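Local coordinates for putative branched-chain amino acid ABC transporter (PDB 3HUT), which probably binds branched-chain amino acids or related ligands as the extracellular receptor component of an ABC transporter, at residues G96-S101 / V300-L305; V142-V147 / V171-V176; Q196-A201 / S219-Y224. All coordinates share one frame; numbering follows the deposited sequence.

Interaction 1 of 3, residues G96-S101 / V300-L305; sequences GMPQLS and VTRESL
Met97 and Arg302 bring the two backbones closest, CA to CA 5.7 Å, where the loop between helix 82-95 and strand 99-101 passes the first turn of helix 302-310. Gly96, just off the end of its own helix, adopts a positive phi of 83°, and its carbonyl oxygen lies 3.3 Å from Arg302 CB. From there the arginine chain runs extended from CG to NE past Met97, a residue modelled as selenomethionine. Bends at chi2 and chi3 (74° and 84°) curl the selenomethionine back over the arginine: SE sits 3.7 Å from Arg302 NE, and the CE methyl lies over one face of the guanidinium, displaced toward the rim and 3.2 Å from Arg302 NH2. The same guanidinium is fixed by NE bonding to Val73 O and NH2 to Val68 O. An alanine in place of Arg302 would probably cost these two carbonyls the arginine's hydrogen bonds and open a gap beside the Met97 methyl. Further along, the Pro98 ring crosses the Arg302 and Leu305 side chains at about a right angle, CD 3.5 Å from Arg302 O and CG 4.0 Å from Leu305 CG; Leu305 packs on Val74 and on helix 277-296 as well. Near Glu303 a water donates to Gly96 O; its link to Glu303 OE2 is modelled too short to be relied on. The start of the helix is closed by a capping box, Ser304 N bonding to Thr301 OG1 and Thr301 N to Ser304 OG, the latter nearly straight at 2.9 Å. In this way a helix from late in the chain is packed beside the parallel sheet of strand order 2-1-3-4-5, the Rossmann-like lobe of a type I periplasmic binding protein.

Interaction 2 of 3, residues V142-V147 / V171-V176; sequences VAVIGV and VVNEEV
Val144, level with Asn173, bonds to the residues on either side of it: its N donates to Val172 O at 2.8 Å and its O accepts from Glu174 N at 2.9 Å. The ladder continues with Gly146, which donates to Glu174 O (3.0 Å from Gly146 N) and accepts from Val176 N. These four bonds are nearly straight at the hydrogen; Val172 O is approached from 31° out of its carbonyl plane, whereas Val144 O and Glu174 O are met almost head-on. At the start of the pairing the bond from Val171 N to Val142 O is weak, bent to 128°. The carbonyls of Val172, Val144, Glu174 and Gly146 each also take a CA-H contact across the pair. Ala143 and Ile145 turn their backbone groups the other way, to strand 197-201. Among the side chains, Asn173, with CG anti to the backbone N (chi1 -172°), lies alongside Val144, pointing the same way, with OD1 3.6 Å from Val144 CB; that oxygen takes a weak bond from Arg160. On the other face Ala143 CB rests 3.7 Å from Val172 CB. The strands run parallel, joined through helix 150-165 in the beta-alpha-beta crossover of a Rossmann-like sheet.

Interaction 3 of 3, residues Q196-A201 / S219-Y224; sequences QAIYLA and SALPVY
Tyr199 and Tyr224 form the close-packed end of this pairing, their strands locked by two bonds: Tyr224 N to Ile198 O at 2.9 Å, and Leu200 N to Tyr224 O at 2.8 Å, the second lying in the carbonyl plane. Tyr224 O also takes a CA-H contact from Tyr199 CA at 3.2 Å, and Tyr199 CD1 sits 4.0 Å from Tyr224 CB. Tyr224 CG swings beside its own backbone N (chi1 -73°), while Ile198 O lies near the plane of the ring, at its edge. The phenol ends find partners further off, Tyr199 OH on Asn130 and Tyr224 OH on Asp137 and Arg246. On the reverse face Leu200 CD1 and Val223 CG1 meet at 3.8 Å, their side chains crossing obliquely under helix 204-216, the link of this parallel beta-alpha-beta unit. Toward the other end the grip eases. The bond from Ile198 N to Pro222 O lengthens to 3.2 Å, and beyond it the chains are held by packing: the Pro222 ring edges up to Gln196 O and to Ala197 CB. Leu221 reaches Ile198 only at 4.4 Å, CD1 to CD1, although Ile190 helps to cover both. Both Leu221 and Pro222 are partly exposed.

In the fold
Interactions 2 and 3 sit in one sheet and interaction 1 in the opposite lobe, its centre about 42 and 44 Å from theirs. Along the chain, segment 96-101 comes first, interactions 2 and 3 follow in turn, and segment 300-305 comes last, so the chain leaves the first lobe, builds much of the second and returns. Interactions 2 and 3 have centres only 10 Å apart: strands 141-147 and 197-201 are neighbours, and Ile145 O lies 2.7 Å from Ala201 N, a probable hydrogen bond. Such two-lobed construction fits a periplasmic binding protein, in which ligand is typically held in the cleft between lobes.

Interaction 1 of 3, residues G96-S101 / V300-L305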
loop_
_atom_site.group_PDB
_atom_site.type_symbol
_atom_site.label_atom_id
_atom_site.label_comp_id
_atom_site.label_asym_id
_atom_site.label_seq_id
_atom_site.Cartn_x
_atom_site.Cartn_y
_atom_site.Cartn_z
ATOM N N GLY A 96 10.798 6.924 -22.450
ATOM C CA GLY A 96 11.127 8.065 -21.610
ATOM C C GLY A 96 9.924 8.805 -21.054
ATOM O O GLY A 96 9.860 10.036 -21.075
HETATM N N MSE A 97 8.956 8.044 -20.564
HETATM C CA MSE A 97 7.743 8.607 -19.978
HETATM C C MSE A 97 7.703 8.201 -18.512
HETATM O O MSE A 97 7.749 7.017 -18.203
HETATM C CB MSE A 97 6.506 8.042 -20.683
HETATM C CG MSE A 97 5.177 8.459 -20.064
HETATM SE SE MSE A 97 4.700 10.299 -20.417
HETATM C CE MSE A 97 3.891 10.066 -22.173
ATOM N N PRO A 98 7.634 9.175 -17.589
ATOM C CA PRO A 98 7.585 8.823 -16.168
ATOM C C PRO A 98 6.224 8.204 -15.836
ATOM O O PRO A 98 5.183 8.725 -16.242
ATOM C CB PRO A 98 7.815 10.165 -15.475
ATOM C CG PRO A 98 7.184 11.138 -16.416
ATOM C CD PRO A 98 7.638 10.638 -17.772
ATOM N N GLN A 99 6.235 7.093 -15.107
ATOM C CA GLN A 99 5.001 6.390 -14.748
ATOM C C GLN A 99 4.859 6.224 -13.237
ATOM O O GLN A 99 5.794 5.796 -12.564
ATOM C CB GLN A 99 4.977 5.004 -15.423
ATOM C CG GLN A 99 3.907 4.039 -14.882
ATOM C CD GLN A 99 4.009 2.626 -15.456
ATOM O OE1 GLN A 99 5.077 2.179 -15.865
ATOM N NE2 GLN A 99 2.894 1.911 -15.457
ATOM N N LEU A 100 3.695 6.573 -12.702
ATOM C CA LEU A 100 3.462 6.416 -11.275
ATOM C C LEU A 100 2.233 5.545 -11.050
ATOM O O LEU A 100 1.105 5.981 -11.279
ATOM C CB LEU A 100 3.267 7.778 -10.588
ATOM C CG LEU A 100 2.862 7.728 -9.101
ATOM C CD1 LEU A 100 3.831 6.869 -8.335
ATOM C CD2 LEU A 100 2.816 9.135 -8.520
ATOM N N SER A 101 2.458 4.302 -10.630
ATOM C CA SER A 101 1.351 3.395 -10.358
ATOM C C SER A 101 0.945 3.532 -8.898
ATOM O O SER A 101 1.780 3.452 -7.995
ATOM C CB SER A 101 1.747 1.946 -10.619
ATOM O OG SER A 101 0.715 1.084 -10.166
ATOM N N VAL A 300 7.601 22.068 -17.732
ATOM C CA VAL A 300 7.944 20.694 -17.396
ATOM C C VAL A 300 8.024 19.776 -18.622
ATOM O O VAL A 300 7.245 19.908 -19.559
ATOM C CB VAL A 300 6.904 20.109 -16.404
ATOM C CG1 VAL A 300 5.507 20.256 -16.976
ATOM C CG2 VAL A 300 7.201 18.638 -16.125
ATOM N N THR A 301 8.984 18.855 -18.605
ATOM C CA THR A 301 9.140 17.882 -19.681
ATOM C C THR A 301 9.084 16.501 -19.037
ATOM O O THR A 301 9.151 16.374 -17.812
ATOM C CB THR A 301 10.498 18.004 -20.401
ATOM O OG1 THR A 301 11.554 17.719 -19.475
ATOM C CG2 THR A 301 10.684 19.400 -20.974
ATOM N N ARG A 302 8.965 15.470 -19.861
ATOM C CA ARG A 302 8.910 14.106 -19.360
ATOM C C ARG A 302 10.158 13.807 -18.538
ATOM O O ARG A 302 10.084 13.184 -17.474
ATOM C CB ARG A 302 8.798 13.129 -20.536
ATOM C CG ARG A 302 7.467 13.233 -21.264
ATOM C CD ARG A 302 7.382 12.326 -22.488
ATOM N NE ARG A 302 6.054 12.417 -23.085
ATOM C CZ ARG A 302 5.682 11.852 -24.232
ATOM N NH1 ARG A 302 6.535 11.130 -24.947
ATOM N NH2 ARG A 302 4.440 12.023 -24.673
ATOM N N GLU A 303 11.302 14.276 -19.034
ATOM C CA GLU A 303 12.586 14.065 -18.374
ATOM C C GLU A 303 12.686 14.804 -17.041
ATOM O O GLU A 303 13.133 14.236 -16.045
ATOM C CB GLU A 303 13.732 14.526 -19.285
ATOM C CG GLU A 303 13.645 14.030 -20.723
ATOM C CD GLU A 303 12.488 14.652 -21.493
ATOM O OE1 GLU A 303 12.391 15.895 -21.526
ATOM O OE2 GLU A 303 11.676 13.902 -22.071
ATOM N N SER A 304 12.291 16.073 -17.024
ATOM C CA SER A 304 12.364 16.850 -15.794
ATOM C C SER A 304 11.342 16.342 -14.783
ATOM O O SER A 304 11.574 16.407 -13.574
ATOM C CB SER A 304 12.138 18.341 -16.072
ATOM O OG SER A 304 10.777 18.627 -16.339
ATOM N N LEU A 305 10.215 15.835 -15.278
ATOM C CA LEU A 305 9.189 15.308 -14.391
ATOM C C LEU A 305 9.674 14.007 -13.756
ATOM O O LEU A 305 9.353 13.719 -12.604
ATOM C CB LEU A 305 7.878 15.071 -15.153
ATOM C CG LEU A 305 6.715 14.487 -14.333
ATOM C CD1 LEU A 305 6.519 15.277 -13.042
ATOM C CD2 LEU A 305 5.437 14.517 -15.176
HETATM O O HOH W 1 11.746 11.481 -22.324
#

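Interaction 2 of 3, residues V142-V147 / V171-V176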
loop_
_atom_site.group_PDB
_atom_site.type_symbol
_atom_site.label_atom_id
_atom_site.label_comp_id
_atom_site.label_asym_id
_atom_site.label_seq_id
_atom_site.Cartn_x
_atom_site.Cartn_y
_atom_site.Cartn_z
ATOM N N VAL A 142 9.965 -14.969 19.355
ATOM C CA VAL A 142 8.617 -14.905 18.819
ATOM C C VAL A 142 8.255 -16.129 17.987
ATOM O O VAL A 142 9.120 -16.901 17.562
ATOM C CB VAL A 142 8.458 -13.642 17.932
ATOM C CG1 VAL A 142 9.338 -13.774 16.694
ATOM C CG2 VAL A 142 6.995 -13.430 17.547
ATOM N N ALA A 143 6.958 -16.296 17.770
ATOM C CA ALA A 143 6.445 -17.381 16.956
ATOM C C ALA A 143 5.940 -16.684 15.700
ATOM O O ALA A 143 5.258 -15.661 15.788
ATOM C CB ALA A 143 5.291 -18.085 17.671
ATOM N N VAL A 144 6.295 -17.208 14.534
ATOM C CA VAL A 144 5.835 -16.607 13.295
ATOM C C VAL A 144 4.903 -17.576 12.586
ATOM O O VAL A 144 5.263 -18.725 12.331
ATOM C CB VAL A 144 6.998 -16.279 12.343
ATOM C CG1 VAL A 144 6.443 -15.712 11.035
ATOM C CG2 VAL A 144 7.958 -15.284 13.001
ATOM N N ILE A 145 3.696 -17.113 12.290
ATOM C CA ILE A 145 2.720 -17.928 11.587
ATOM C C ILE A 145 2.383 -17.153 10.324
ATOM O O ILE A 145 1.922 -16.014 10.399
ATOM C CB ILE A 145 1.438 -18.121 12.414
ATOM C CG1 ILE A 145 1.786 -18.676 13.793
ATOM C CG2 ILE A 145 0.496 -19.078 11.691
ATOM C CD1 ILE A 145 0.578 -18.901 14.670
ATOM N N GLY A 146 2.621 -17.759 9.166
ATOM C CA GLY A 146 2.346 -17.066 7.923
ATOM C C GLY A 146 1.710 -17.902 6.827
ATOM O O GLY A 146 1.981 -19.097 6.696
ATOM N N VAL A 147 0.861 -17.257 6.032
ATOM C CA VAL A 147 0.176 -17.913 4.928
ATOM C C VAL A 147 1.161 -18.079 3.769
ATOM O O VAL A 147 2.096 -17.287 3.615
ATOM C CB VAL A 147 -1.060 -17.084 4.475
ATOM C CG1 VAL A 147 -0.617 -15.737 3.926
ATOM C CG2 VAL A 147 -1.858 -17.852 3.433
ATOM N N VAL A 171 11.533 -18.949 17.552
ATOM C CA VAL A 171 11.458 -20.298 18.105
ATOM C C VAL A 171 10.367 -21.184 17.503
ATOM O O VAL A 171 10.370 -22.400 17.697
ATOM C CB VAL A 171 11.289 -20.236 19.633
ATOM C CG1 VAL A 171 12.483 -19.528 20.243
ATOM C CG2 VAL A 171 10.001 -19.506 19.989
ATOM N N VAL A 172 9.437 -20.565 16.785
ATOM C CA VAL A 172 8.357 -21.284 16.117
ATOM C C VAL A 172 8.122 -20.594 14.783
ATOM O O VAL A 172 7.983 -19.372 14.726
ATOM C CB VAL A 172 7.041 -21.267 16.938
ATOM C CG1 VAL A 172 5.850 -21.570 16.036
ATOM C CG2 VAL A 172 7.106 -22.306 18.042
ATOM N N ASN A 173 8.102 -21.380 13.712
ATOM C CA ASN A 173 7.875 -20.848 12.378
ATOM C C ASN A 173 6.968 -21.809 11.622
ATOM O O ASN A 173 7.392 -22.892 11.212
ATOM C CB ASN A 173 9.201 -20.681 11.631
ATOM C CG ASN A 173 9.034 -19.953 10.312
ATOM O OD1 ASN A 173 8.517 -18.835 10.270
ATOM N ND2 ASN A 173 9.468 -20.583 9.227
ATOM N N GLU A 174 5.714 -21.413 11.441
ATOM C CA GLU A 174 4.750 -22.261 10.758
ATOM C C GLU A 174 4.170 -21.618 9.500
ATOM O O GLU A 174 3.727 -20.471 9.532
ATOM C CB GLU A 174 3.610 -22.613 11.721
ATOM C CG GLU A 174 2.604 -23.609 11.163
ATOM C CD GLU A 174 3.181 -25.004 11.026
ATOM O OE1 GLU A 174 4.239 -25.157 10.379
ATOM O OE2 GLU A 174 2.571 -25.951 11.563
ATOM N N GLU A 175 4.187 -22.361 8.396
ATOM C CA GLU A 175 3.628 -21.877 7.139
ATOM C C GLU A 175 2.320 -22.634 6.920
ATOM O O GLU A 175 2.294 -23.863 6.971
ATOM C CB GLU A 175 4.582 -22.148 5.968
ATOM C CG GLU A 175 5.989 -21.599 6.149
ATOM C CD GLU A 175 6.802 -21.614 4.859
ATOM O OE1 GLU A 175 6.702 -22.598 4.094
ATOM O OE2 GLU A 175 7.552 -20.646 4.616
ATOM N N VAL A 176 1.233 -21.901 6.695
ATOM C CA VAL A 176 -0.070 -22.519 6.476
ATOM C C VAL A 176 -0.710 -22.006 5.193
ATOM O O VAL A 176 -0.446 -20.887 4.759
ATOM C CB VAL A 176 -1.040 -22.233 7.650
ATOM C CG1 VAL A 176 -0.494 -22.833 8.934
ATOM C CG2 VAL A 176 -1.241 -20.732 7.814
#

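Interaction 3 of 3, residues Q196-A201 / S219-Y224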
loop_
_atom_site.group_PDB
_atom_site.type_symbol
_atom_site.label_atom_id
_atom_site.label_comp_id
_atom_site.label_asym_id
_atom_site.label_seq_id
_atom_site.Cartn_x
_atom_site.Cartn_y
_atom_site.Cartn_z
ATOM N N GLN A 196 7.564 -15.473 23.490
ATOM C CA GLN A 196 7.031 -14.340 24.244
ATOM C C GLN A 196 5.871 -13.681 23.499
ATOM O O GLN A 196 5.005 -13.056 24.106
ATOM C CB GLN A 196 8.113 -13.288 24.479
ATOM C CG GLN A 196 9.360 -13.786 25.178
ATOM C CD GLN A 196 10.427 -12.713 25.241
ATOM O OE1 GLN A 196 10.652 -11.997 24.265
ATOM N NE2 GLN A 196 11.096 -12.598 26.388
ATOM N N ALA A 197 5.861 -13.816 22.180
ATOM C CA ALA A 197 4.802 -13.216 21.382
ATOM C C ALA A 197 4.631 -13.937 20.059
ATOM O O ALA A 197 5.436 -14.801 19.698
ATOM C CB ALA A 197 5.102 -11.739 21.136
ATOM N N ILE A 198 3.578 -13.560 19.339
ATOM C CA ILE A 198 3.258 -14.158 18.051
ATOM C C ILE A 198 3.096 -13.094 16.970
ATOM O O ILE A 198 2.462 -12.059 17.197
ATOM C CB ILE A 198 1.930 -14.950 18.135
ATOM C CG1 ILE A 198 2.028 -16.010 19.232
ATOM C CG2 ILE A 198 1.612 -15.591 16.782
ATOM C CD1 ILE A 198 0.721 -16.734 19.505
ATOM N N TYR A 199 3.683 -13.348 15.804
ATOM C CA TYR A 199 3.550 -12.429 14.683
ATOM C C TYR A 199 2.796 -13.174 13.592
ATOM O O TYR A 199 3.225 -14.247 13.166
ATOM C CB TYR A 199 4.911 -11.992 14.132
ATOM C CG TYR A 199 4.755 -11.062 12.948
ATOM C CD1 TYR A 199 4.269 -9.763 13.123
ATOM C CD2 TYR A 199 5.013 -11.499 11.645
ATOM C CE1 TYR A 199 4.037 -8.919 12.033
ATOM C CE2 TYR A 199 4.784 -10.657 10.542
ATOM C CZ TYR A 199 4.295 -9.372 10.750
ATOM O OH TYR A 199 4.050 -8.532 9.680
ATOM N N LEU A 200 1.678 -12.612 13.144
ATOM C CA LEU A 200 0.872 -13.257 12.113
ATOM C C LEU A 200 1.013 -12.628 10.730
ATOM O O LEU A 200 0.616 -11.482 10.518
ATOM C CB LEU A 200 -0.610 -13.232 12.510
ATOM C CG LEU A 200 -0.988 -13.920 13.829
ATOM C CD1 LEU A 200 -2.491 -13.781 14.080
ATOM C CD2 LEU A 200 -0.580 -15.392 13.764
ATOM N N ALA A 201 1.577 -13.379 9.794
ATOM C CA ALA A 201 1.708 -12.900 8.429
ATOM C C ALA A 201 0.537 -13.529 7.693
ATOM O O ALA A 201 0.713 -14.475 6.920
ATOM C CB ALA A 201 3.031 -13.366 7.823
ATOM N N SER A 219 -4.301 -19.227 25.929
ATOM C CA SER A 219 -3.078 -18.463 25.702
ATOM C C SER A 219 -3.323 -16.968 25.911
ATOM O O SER A 219 -4.325 -16.425 25.445
ATOM C CB SER A 219 -2.561 -18.708 24.284
ATOM O OG SER A 219 -1.345 -18.014 24.062
ATOM N N ALA A 220 -2.406 -16.310 26.615
ATOM C CA ALA A 220 -2.514 -14.877 26.875
ATOM C C ALA A 220 -1.400 -14.101 26.164
ATOM O O ALA A 220 -1.190 -12.915 26.426
ATOM C CB ALA A 220 -2.446 -14.613 28.382
ATOM N N LEU A 221 -0.691 -14.771 25.266
ATOM C CA LEU A 221 0.406 -14.133 24.552
ATOM C C LEU A 221 -0.044 -12.977 23.670
ATOM O O LEU A 221 -1.090 -13.040 23.028
ATOM C CB LEU A 221 1.149 -15.160 23.692
ATOM C CG LEU A 221 1.793 -16.325 24.442
ATOM C CD1 LEU A 221 2.569 -17.190 23.464
ATOM C CD2 LEU A 221 2.719 -15.783 25.534
ATOM N N PRO A 222 0.745 -11.893 23.639
ATOM C CA PRO A 222 0.378 -10.748 22.803
ATOM C C PRO A 222 0.555 -11.123 21.330
ATOM O O PRO A 222 1.389 -11.967 20.990
ATOM C CB PRO A 222 1.349 -9.657 23.262
ATOM C CG PRO A 222 2.555 -10.432 23.690
ATOM C CD PRO A 222 1.953 -11.606 24.436
ATOM N N VAL A 223 -0.227 -10.493 20.461
ATOM C CA VAL A 223 -0.166 -10.784 19.036
ATOM C C VAL A 223 0.018 -9.538 18.184
ATOM O O VAL A 223 -0.642 -8.522 18.400
ATOM C CB VAL A 223 -1.455 -11.495 18.572
ATOM C CG1 VAL A 223 -1.435 -11.687 17.047
ATOM C CG2 VAL A 223 -1.588 -12.837 19.280
ATOM N N TYR A 224 0.934 -9.628 17.222
ATOM C CA TYR A 224 1.207 -8.542 16.280
ATOM C C TYR A 224 0.929 -9.159 14.919
ATOM O O TYR A 224 1.051 -10.374 14.755
ATOM C CB TYR A 224 2.673 -8.111 16.344
ATOM C CG TYR A 224 3.059 -7.338 17.585
ATOM C CD1 TYR A 224 3.386 -5.983 17.510
ATOM C CD2 TYR A 224 3.123 -7.964 18.829
ATOM C CE1 TYR A 224 3.773 -5.269 18.646
ATOM C CE2 TYR A 224 3.508 -7.260 19.968
ATOM C CZ TYR A 224 3.833 -5.913 19.869
ATOM O OH TYR A 224 4.230 -5.214 20.989
#